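Local structure of acyl-CoA thioesterase II (Mycobacterium avium subsp. paratuberculosis, 4R9Z) at the interface of chains A and B. The protein probably hydrolyses fatty acyl-CoA thioesters to free fatty acid and coenzyme A, as a double hot-dog thioesterase of the TesB type. Residues are numbered along the deposited sequence; one frame, centred on the assembly and turned at random. Chains: chain A/B, Uncharacterized protein.

Contact 1: the interface of chains A and B. Residues chain A 60, 84, 89-91, 109, 111; chain B 220, 249, 272.
The guanidinium of B:Arg220 has the ring of A:Phe89 on one face, CD1 toward its rim, the planes 33° apart; at its edge, in plane, lies the hydroxyl OG of A:Ser109. This is the interface of the two double hot-dog thioesterase chains of the deposited assembly. The A:Phe89 ring in turn stands with its edge on the B:Tyr272 ring, CE2 over the centre of that face and the planes 88° apart. B:Leu249 lays its CD1 methyl over one face of the A:His60 imidazole, 3.7 Å from the ring centroid, and its CD2 toward the tip of A:Phe89. B:Arg220 starts anti to its backbone N, bends at chi2 and then runs straight, its CG passing CE1 of A:His60. Side-on, B:Arg220 NE, 2.8 Å from A:Ser109 OG, grips that hydroxyl together with NH2. End-on, NH1 and NH2 share the amide oxygen OE1 of A:Gln84. B:Arg220 NH2, 2.8 Å from A:Gln84 OE1, meets a lone pair in the carbonyl plane, whereas NH1 comes from above that plane. A:His60 NE2 also donates to A:Ser109 OG at 2.6 Å, a bent bond with OG tilted 35° from the imidazole plane. B:Arg220 NE, near A:His60 NE2, may work against a charged imidazole.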
# COMPACT_ATOMS: atom_id res chain seq x y z
N HIS A 60 -11.24 1.66 6.04
CA HIS A 60 -10.18 2.52 6.55
C HIS A 60 -8.92 2.40 5.68
O HIS A 60 -8.00 3.22 5.77
CB HIS A 60 -9.89 2.18 8.02
CG HIS A 60 -9.41 0.77 8.23
ND1 HIS A 60 -8.10 0.40 8.06
CD2 HIS A 60 -10.08 -0.35 8.57
CE1 HIS A 60 -7.98 -0.89 8.31
NE2 HIS A 60 -9.16 -1.37 8.62
N GLN A 84 -11.90 -11.86 6.28
CA GLN A 84 -12.14 -11.96 7.71
C GLN A 84 -13.39 -11.17 8.10
O GLN A 84 -13.67 -10.10 7.57
CB GLN A 84 -10.94 -11.48 8.51
CG GLN A 84 -10.86 -9.99 8.72
CD GLN A 84 -10.35 -9.63 10.09
OE1 GLN A 84 -9.78 -8.56 10.30
NE2 GLN A 84 -10.56 -10.53 11.05
N PHE A 89 -13.10 -5.86 13.07
CA PHE A 89 -12.62 -5.65 11.71
C PHE A 89 -13.30 -6.55 10.68
O PHE A 89 -13.77 -7.64 11.00
CB PHE A 89 -11.11 -5.86 11.63
CG PHE A 89 -10.31 -4.74 12.18
CD1 PHE A 89 -10.07 -3.60 11.43
CD2 PHE A 89 -9.78 -4.81 13.46
CE1 PHE A 89 -9.32 -2.56 11.94
CE2 PHE A 89 -9.04 -3.77 13.98
CZ PHE A 89 -8.81 -2.64 13.22
N SER A 90 -13.34 -6.07 9.44
CA SER A 90 -13.69 -6.90 8.29
C SER A 90 -12.63 -6.71 7.21
O SER A 90 -12.04 -5.64 7.10
CB SER A 90 -15.07 -6.54 7.75
OG SER A 90 -16.09 -6.83 8.68
N ALA A 91 -12.37 -7.74 6.42
CA ALA A 91 -11.45 -7.62 5.29
C ALA A 91 -12.03 -8.29 4.07
O ALA A 91 -12.64 -9.35 4.17
CB ALA A 91 -10.11 -8.20 5.62
N SER A 109 -10.04 -3.14 4.01
CA SER A 109 -10.26 -3.42 5.41
C SER A 109 -11.29 -2.44 5.96
O SER A 109 -11.35 -1.29 5.54
CB SER A 109 -8.92 -3.32 6.16
OG SER A 109 -9.03 -3.71 7.52
N LYS A 111 -13.94 -1.22 9.52
CA LYS A 111 -14.30 -1.34 10.92
C LYS A 111 -15.52 -0.49 11.26
O LYS A 111 -15.95 0.34 10.45
CB LYS A 111 -13.12 -0.97 11.84
CG LYS A 111 -12.58 0.43 11.68
CD LYS A 111 -11.53 0.72 12.76
CE LYS A 111 -12.13 0.57 14.15
NZ LYS A 111 -11.50 1.48 15.15
N ARG B 220 -1.92 -4.07 11.06
CA ARG B 220 -3.08 -4.41 10.25
C ARG B 220 -2.69 -4.62 8.80
O ARG B 220 -3.12 -5.58 8.16
CB ARG B 220 -4.14 -3.31 10.36
CG ARG B 220 -5.39 -3.58 9.56
CD ARG B 220 -6.00 -4.93 9.88
NE ARG B 220 -7.30 -5.11 9.24
CZ ARG B 220 -8.09 -6.16 9.44
NH1 ARG B 220 -7.70 -7.13 10.25
NH2 ARG B 220 -9.26 -6.25 8.82
N LEU B 249 -6.39 3.51 14.76
CA LEU B 249 -5.52 3.19 13.64
C LEU B 249 -4.44 4.24 13.39
O LEU B 249 -4.75 5.39 13.11
CB LEU B 249 -6.35 3.01 12.37
CG LEU B 249 -7.30 1.82 12.40
CD1 LEU B 249 -8.25 1.89 11.23
CD2 LEU B 249 -6.51 0.52 12.37
N TYR B 272 -3.28 -1.21 14.48
CA TYR B 272 -4.43 -1.05 15.37
C TYR B 272 -4.04 -0.93 16.84
O TYR B 272 -3.26 -1.74 17.35
CB TYR B 272 -5.39 -2.23 15.18
CG TYR B 272 -6.59 -2.26 16.10
CD1 TYR B 272 -7.53 -1.24 16.08
CD2 TYR B 272 -6.80 -3.34 16.96
CE1 TYR B 272 -8.64 -1.28 16.92
CE2 TYR B 272 -7.90 -3.39 17.80
CZ TYR B 272 -8.82 -2.36 17.77
OH TYR B 272 -9.92 -2.40 18.60

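Contact 2: the interface of chains A and B. Residues chain A 60-63, 107-109, 223, 225; chain B 63, 65, 221, 223, 225, 251, 268, 270.
Hydrogen bonds converge on two carboxylates of chain B at the interface between the sheets of two double hot-dog chains. B:Asp221 OD2 accepts from two rings of chain A. The indole NE1 of A:Trp225 reaches the syn lone pair of B:Asp221 OD2 at 3.0 Å, nearly straight (161° at H), with indole and carboxylate almost coplanar. The imidazole NE2 of A:His63, 3.1 Å from B:Asp221 OD2, approaches from above the carboxylate plane, and the carboxylate may favour a proton there. On its other nitrogen, ND1, A:His63 is steadied by A:Ser223 OG. B:Glu270, extended from a chi1 of -175°, takes A:Ser61 OG on the syn lone pair of OE1 at 3.1 Å and meets A:His60 ND1 through weak bonds; it may favour a charge on that ring, opposing B:Arg220, though the charge is not seen. A:Ser61 OG also pairs with the phenol OH of B:Tyr65 at 2.6 Å.

Apolar packing surrounds these bonds. One face of A:Trp225 carries B:Lys268 CG, 3.6 Å from the centroid of the six-membered ring, and B:Leu251 CD2 over the five-membered ring. The CD2 edge of A:His63 points at the B:Tyr65 ring, planes 71° apart, while A:Met107 CB and A:Ser109 CB touch CE2 and CE1 of B:Tyr65.

Across the two-fold, A:His63 ND1 and B:His63 ND1 approach to 3.2 Å. The patch probably helps hold the two chains together and sets how their sheets face each other.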
# COMPACT_ATOMS: atom_id res chain seq x y z
N HIS A 60 -11.24 1.66 6.04
CA HIS A 60 -10.18 2.52 6.55
C HIS A 60 -8.92 2.40 5.68
O HIS A 60 -8.00 3.22 5.77
CB HIS A 60 -9.89 2.18 8.02
CG HIS A 60 -9.41 0.77 8.23
ND1 HIS A 60 -8.10 0.40 8.06
CD2 HIS A 60 -10.08 -0.35 8.57
CE1 HIS A 60 -7.98 -0.89 8.31
NE2 HIS A 60 -9.16 -1.37 8.62
N SER A 61 -8.88 1.38 4.81
CA SER A 61 -7.81 1.27 3.82
C SER A 61 -8.18 0.33 2.67
O SER A 61 -9.10 -0.48 2.77
CB SER A 61 -6.49 0.80 4.46
OG SER A 61 -6.58 -0.50 5.01
N VAL A 62 -7.44 0.47 1.57
CA VAL A 62 -7.66 -0.35 0.39
C VAL A 62 -6.39 -0.36 -0.47
O VAL A 62 -5.74 0.66 -0.66
CB VAL A 62 -8.88 0.16 -0.43
CG1 VAL A 62 -8.78 1.65 -0.70
CG2 VAL A 62 -9.06 -0.63 -1.72
N HIS A 63 -6.04 -1.55 -0.96
CA HIS A 63 -4.88 -1.74 -1.82
C HIS A 63 -5.30 -2.41 -3.11
O HIS A 63 -5.83 -3.52 -3.09
CB HIS A 63 -3.81 -2.59 -1.13
CG HIS A 63 -3.34 -2.05 0.18
ND1 HIS A 63 -2.31 -1.14 0.28
CD2 HIS A 63 -3.76 -2.28 1.44
CE1 HIS A 63 -2.12 -0.83 1.55
NE2 HIS A 63 -2.99 -1.51 2.27
N MET A 107 -7.58 -5.59 -2.06
CA MET A 107 -7.89 -5.96 -0.69
C MET A 107 -8.31 -4.70 0.04
O MET A 107 -7.78 -3.61 -0.21
CB MET A 107 -6.70 -6.60 0.01
CG MET A 107 -6.22 -7.87 -0.62
SD MET A 107 -4.87 -8.58 0.34
CE MET A 107 -3.61 -7.33 0.14
N SER A 108 -9.25 -4.84 0.96
CA SER A 108 -9.74 -3.68 1.68
C SER A 108 -10.08 -4.10 3.10
O SER A 108 -10.38 -5.27 3.36
CB SER A 108 -10.96 -3.08 0.99
OG SER A 108 -11.94 -4.07 0.75
N SER A 109 -10.04 -3.14 4.01
CA SER A 109 -10.26 -3.42 5.41
C SER A 109 -11.29 -2.44 5.96
O SER A 109 -11.35 -1.29 5.54
CB SER A 109 -8.92 -3.32 6.16
OG SER A 109 -9.03 -3.71 7.52
N SER A 223 -3.03 2.68 -3.43
CA SER A 223 -3.23 2.41 -2.01
C SER A 223 -3.76 3.64 -1.28
O SER A 223 -3.22 4.74 -1.41
CB SER A 223 -1.94 1.94 -1.35
OG SER A 223 -1.69 0.58 -1.64
N TRP A 225 -5.20 5.06 2.56
CA TRP A 225 -5.51 4.89 3.97
C TRP A 225 -6.42 6.04 4.39
O TRP A 225 -6.06 7.21 4.25
CB TRP A 225 -4.24 4.86 4.82
CG TRP A 225 -3.31 3.75 4.44
CD1 TRP A 225 -3.23 2.51 5.00
CD2 TRP A 225 -2.30 3.78 3.41
NE1 TRP A 225 -2.25 1.77 4.39
CE2 TRP A 225 -1.66 2.53 3.41
CE3 TRP A 225 -1.88 4.75 2.50
CZ2 TRP A 225 -0.62 2.22 2.53
CZ3 TRP A 225 -0.85 4.44 1.62
CH2 TRP A 225 -0.23 3.18 1.65
N HIS B 63 1.78 -5.86 -0.97
CA HIS B 63 0.81 -5.34 -0.03
C HIS B 63 0.29 -6.47 0.83
O HIS B 63 -0.23 -7.46 0.31
CB HIS B 63 -0.33 -4.65 -0.77
CG HIS B 63 0.13 -3.54 -1.67
ND1 HIS B 63 0.30 -2.25 -1.24
CD2 HIS B 63 0.48 -3.55 -2.98
CE1 HIS B 63 0.73 -1.50 -2.24
NE2 HIS B 63 0.84 -2.27 -3.31
N TYR B 65 -2.00 -7.75 4.27
CA TYR B 65 -2.94 -7.54 5.36
C TYR B 65 -2.72 -8.57 6.45
O TYR B 65 -2.71 -9.76 6.16
CB TYR B 65 -4.39 -7.61 4.88
CG TYR B 65 -4.98 -6.27 4.52
CD1 TYR B 65 -5.18 -5.29 5.48
CD2 TYR B 65 -5.34 -5.98 3.21
CE1 TYR B 65 -5.70 -4.06 5.15
CE2 TYR B 65 -5.87 -4.75 2.87
CZ TYR B 65 -6.05 -3.80 3.84
OH TYR B 65 -6.58 -2.58 3.51
N ASP B 221 -1.85 -3.73 8.27
CA ASP B 221 -1.30 -3.96 6.94
C ASP B 221 0.09 -3.35 6.76
O ASP B 221 0.50 -2.46 7.49
CB ASP B 221 -2.27 -3.44 5.86
CG ASP B 221 -2.66 -1.99 6.03
OD1 ASP B 221 -3.54 -1.70 6.87
OD2 ASP B 221 -2.13 -1.13 5.28
N SER B 223 2.95 -2.30 3.49
CA SER B 223 3.13 -2.06 2.07
C SER B 223 4.57 -1.66 1.78
O SER B 223 5.12 -0.80 2.48
CB SER B 223 2.19 -0.96 1.57
OG SER B 223 0.86 -1.43 1.40
N TRP B 225 7.32 -0.67 -1.50
CA TRP B 225 7.66 -0.46 -2.90
C TRP B 225 9.18 -0.46 -3.05
O TRP B 225 9.87 0.36 -2.46
CB TRP B 225 7.06 0.85 -3.41
CG TRP B 225 5.57 0.91 -3.31
CD1 TRP B 225 4.67 0.61 -4.29
CD2 TRP B 225 4.80 1.27 -2.16
NE1 TRP B 225 3.39 0.77 -3.82
CE2 TRP B 225 3.45 1.18 -2.52
CE3 TRP B 225 5.13 1.68 -0.86
CZ2 TRP B 225 2.42 1.47 -1.63
CZ3 TRP B 225 4.11 1.97 0.02
CH2 TRP B 225 2.77 1.86 -0.37
N LEU B 251 -0.89 5.37 11.20
CA LEU B 251 -0.02 5.16 10.04
C LEU B 251 1.45 5.33 10.39
O LEU B 251 1.83 6.21 11.16
CB LEU B 251 -0.36 6.12 8.90
CG LEU B 251 -1.38 5.69 7.85
CD1 LEU B 251 -1.44 6.72 6.73
CD2 LEU B 251 -1.07 4.30 7.31
N LYS B 268 4.90 1.79 3.88
CA LYS B 268 3.78 2.32 4.66
C LYS B 268 3.15 1.21 5.49
O LYS B 268 3.02 0.08 5.03
CB LYS B 268 2.73 2.94 3.74
CG LYS B 268 1.76 3.86 4.47
CD LYS B 268 2.38 5.22 4.75
CE LYS B 268 2.42 6.07 3.49
NZ LYS B 268 3.09 7.38 3.73
N GLU B 270 -0.04 0.34 8.53
CA GLU B 270 -1.18 0.73 9.34
C GLU B 270 -1.31 -0.26 10.49
O GLU B 270 -1.23 -1.47 10.29
CB GLU B 270 -2.46 0.77 8.50
CG GLU B 270 -3.70 1.29 9.22
CD GLU B 270 -4.92 1.33 8.32
OE1 GLU B 270 -5.14 0.35 7.57
OE2 GLU B 270 -5.66 2.34 8.36

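Contact 3: the interface of chains A and B. Residues chain A 63, 67, 93, 95, 105-107; chain B 83, 93, 105, 107.
The guanidinium groups of A:Arg93 and B:Arg93 stack face to face across the two-fold between the hot-dog sheets, their planes 10° apart and their CZ atoms 3.4 Å from each other. The two like charges are probably offset by glutamates from the opposite chains. B:Arg93 grips the A:Glu105 carboxylate side-on, one nitrogen to each oxygen. B:Arg93 NE donates to A:Glu105 OE2 at 2.9 Å, close to the guanidinium plane; NH2 reaches OE1 from a more tilted position, and both use syn lone pairs. The twin pair is looser: A:Arg93 NH1 forms a salt bridge with B:Glu105 OE2 at 3.6 Å. The arginines differ beyond CG, chi3 being 89° in A:Arg93 and -28° in B:Arg93, so the symmetry is imperfect at the side-chain ends.

Around this charged core lies an apolar shell. B:Leu83 presses its CD2 methyl against the A:Glu105 carboxylate, CD2 being 3.8 Å from CD, and its CB packs against the CD1 methyl of A:Leu67. On the other flank the thioether SD of B:Met107 packs on A:Glu105 CG, and A:Met107 SD does the same to B:Glu105 CG.

Each glutamate leaves its strand with CG anti to the backbone N and bends at chi2, turning its carboxylate toward the opposing arginine. Both methionines bend at chi3 instead, which brings A:Met107 CE and B:Met107 CE to 4.0 Å from each other.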
# COMPACT_ATOMS: atom_id res chain seq x y z
N HIS A 63 -6.04 -1.55 -0.96
CA HIS A 63 -4.88 -1.74 -1.82
C HIS A 63 -5.30 -2.41 -3.11
O HIS A 63 -5.83 -3.52 -3.09
CB HIS A 63 -3.81 -2.59 -1.13
CG HIS A 63 -3.34 -2.05 0.18
ND1 HIS A 63 -2.31 -1.14 0.28
CD2 HIS A 63 -3.76 -2.28 1.44
CE1 HIS A 63 -2.12 -0.83 1.55
NE2 HIS A 63 -2.99 -1.51 2.27
N LEU A 67 -3.94 -4.96 -13.23
CA LEU A 67 -3.19 -6.05 -13.85
C LEU A 67 -3.30 -6.10 -15.36
O LEU A 67 -2.31 -6.32 -16.06
CB LEU A 67 -3.66 -7.38 -13.26
CG LEU A 67 -3.56 -7.43 -11.74
CD1 LEU A 67 -4.12 -8.73 -11.19
CD2 LEU A 67 -2.12 -7.24 -11.32
N ARG A 93 -11.42 -9.30 -0.26
CA ARG A 93 -10.69 -9.35 -1.52
C ARG A 93 -11.69 -9.17 -2.64
O ARG A 93 -12.77 -9.75 -2.61
CB ARG A 93 -9.92 -10.66 -1.67
CG ARG A 93 -9.32 -10.88 -3.05
CD ARG A 93 -8.67 -12.25 -3.16
NE ARG A 93 -9.56 -13.32 -3.61
CZ ARG A 93 -9.64 -14.51 -3.02
NH1 ARG A 93 -8.90 -14.79 -1.95
NH2 ARG A 93 -10.46 -15.43 -3.50
N THR A 95 -12.01 -9.34 -6.89
CA THR A 95 -11.40 -9.65 -8.17
C THR A 95 -12.33 -9.20 -9.29
O THR A 95 -13.49 -9.61 -9.35
CB THR A 95 -11.10 -11.14 -8.29
OG1 THR A 95 -10.26 -11.55 -7.20
CG2 THR A 95 -10.39 -11.43 -9.60
N GLU A 105 -7.10 -6.75 -8.88
CA GLU A 105 -7.47 -7.34 -7.61
C GLU A 105 -7.25 -6.33 -6.51
O GLU A 105 -6.31 -5.53 -6.58
CB GLU A 105 -6.69 -8.62 -7.33
CG GLU A 105 -7.18 -9.33 -6.09
CD GLU A 105 -7.06 -10.83 -6.18
OE1 GLU A 105 -7.89 -11.43 -6.90
OE2 GLU A 105 -6.16 -11.41 -5.54
N ALA A 106 -8.11 -6.34 -5.51
CA ALA A 106 -8.00 -5.39 -4.42
C ALA A 106 -8.26 -6.08 -3.09
O ALA A 106 -9.02 -7.04 -3.01
CB ALA A 106 -8.96 -4.25 -4.61
N MET A 107 -7.58 -5.59 -2.06
CA MET A 107 -7.89 -5.96 -0.69
C MET A 107 -8.31 -4.70 0.04
O MET A 107 -7.78 -3.61 -0.21
CB MET A 107 -6.70 -6.60 0.01
CG MET A 107 -6.22 -7.87 -0.62
SD MET A 107 -4.87 -8.58 0.34
CE MET A 107 -3.61 -7.33 0.14
N LEU B 83 -2.21 -14.24 -10.34
CA LEU B 83 -3.08 -13.12 -10.72
C LEU B 83 -2.77 -12.63 -12.12
O LEU B 83 -3.66 -12.23 -12.86
CB LEU B 83 -2.94 -11.97 -9.73
CG LEU B 83 -3.26 -12.31 -8.28
CD1 LEU B 83 -3.12 -11.08 -7.40
CD2 LEU B 83 -4.65 -12.92 -8.17
N ARG B 93 -1.12 -13.62 -5.56
CA ARG B 93 -1.83 -13.55 -4.29
C ARG B 93 -1.24 -14.62 -3.38
O ARG B 93 -0.95 -15.72 -3.83
CB ARG B 93 -3.33 -13.81 -4.46
CG ARG B 93 -4.06 -13.93 -3.13
CD ARG B 93 -5.49 -14.46 -3.26
NE ARG B 93 -6.13 -14.15 -4.54
CZ ARG B 93 -7.03 -14.94 -5.12
NH1 ARG B 93 -7.38 -16.08 -4.54
NH2 ARG B 93 -7.58 -14.60 -6.29
N GLU B 105 -3.29 -12.10 4.15
CA GLU B 105 -3.34 -12.18 2.70
C GLU B 105 -2.46 -11.09 2.11
O GLU B 105 -2.39 -10.00 2.66
CB GLU B 105 -4.78 -12.06 2.19
CG GLU B 105 -4.88 -12.28 0.69
CD GLU B 105 -6.17 -12.93 0.28
OE1 GLU B 105 -6.31 -14.16 0.49
OE2 GLU B 105 -7.05 -12.22 -0.25
N MET B 107 -0.74 -9.28 -1.72
CA MET B 107 -0.55 -9.20 -3.15
C MET B 107 0.85 -8.68 -3.44
O MET B 107 1.39 -7.90 -2.68
CB MET B 107 -1.60 -8.31 -3.81
CG MET B 107 -3.02 -8.81 -3.62
SD MET B 107 -4.20 -7.80 -4.53
CE MET B 107 -4.00 -6.24 -3.69

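Contact 2 lies between the others: its C-alpha centre is about 9 Å from that of contact 1 and 11 Å from that of contact 3, while contacts 1 and 3 are about 16 Å apart. A:His60 and A:Ser109 belong to contacts 1 and 2, A:His63 and A:Met107 to contacts 2 and 3. Strand 101-111 of chain A serves all three, and strand 218-226 of chain B serves contacts 1 and 2. The patches therefore form one continuous seam, repeated with the chains exchanged by the two-fold, consistent with a stable dimer, although the structure alone does not prove it.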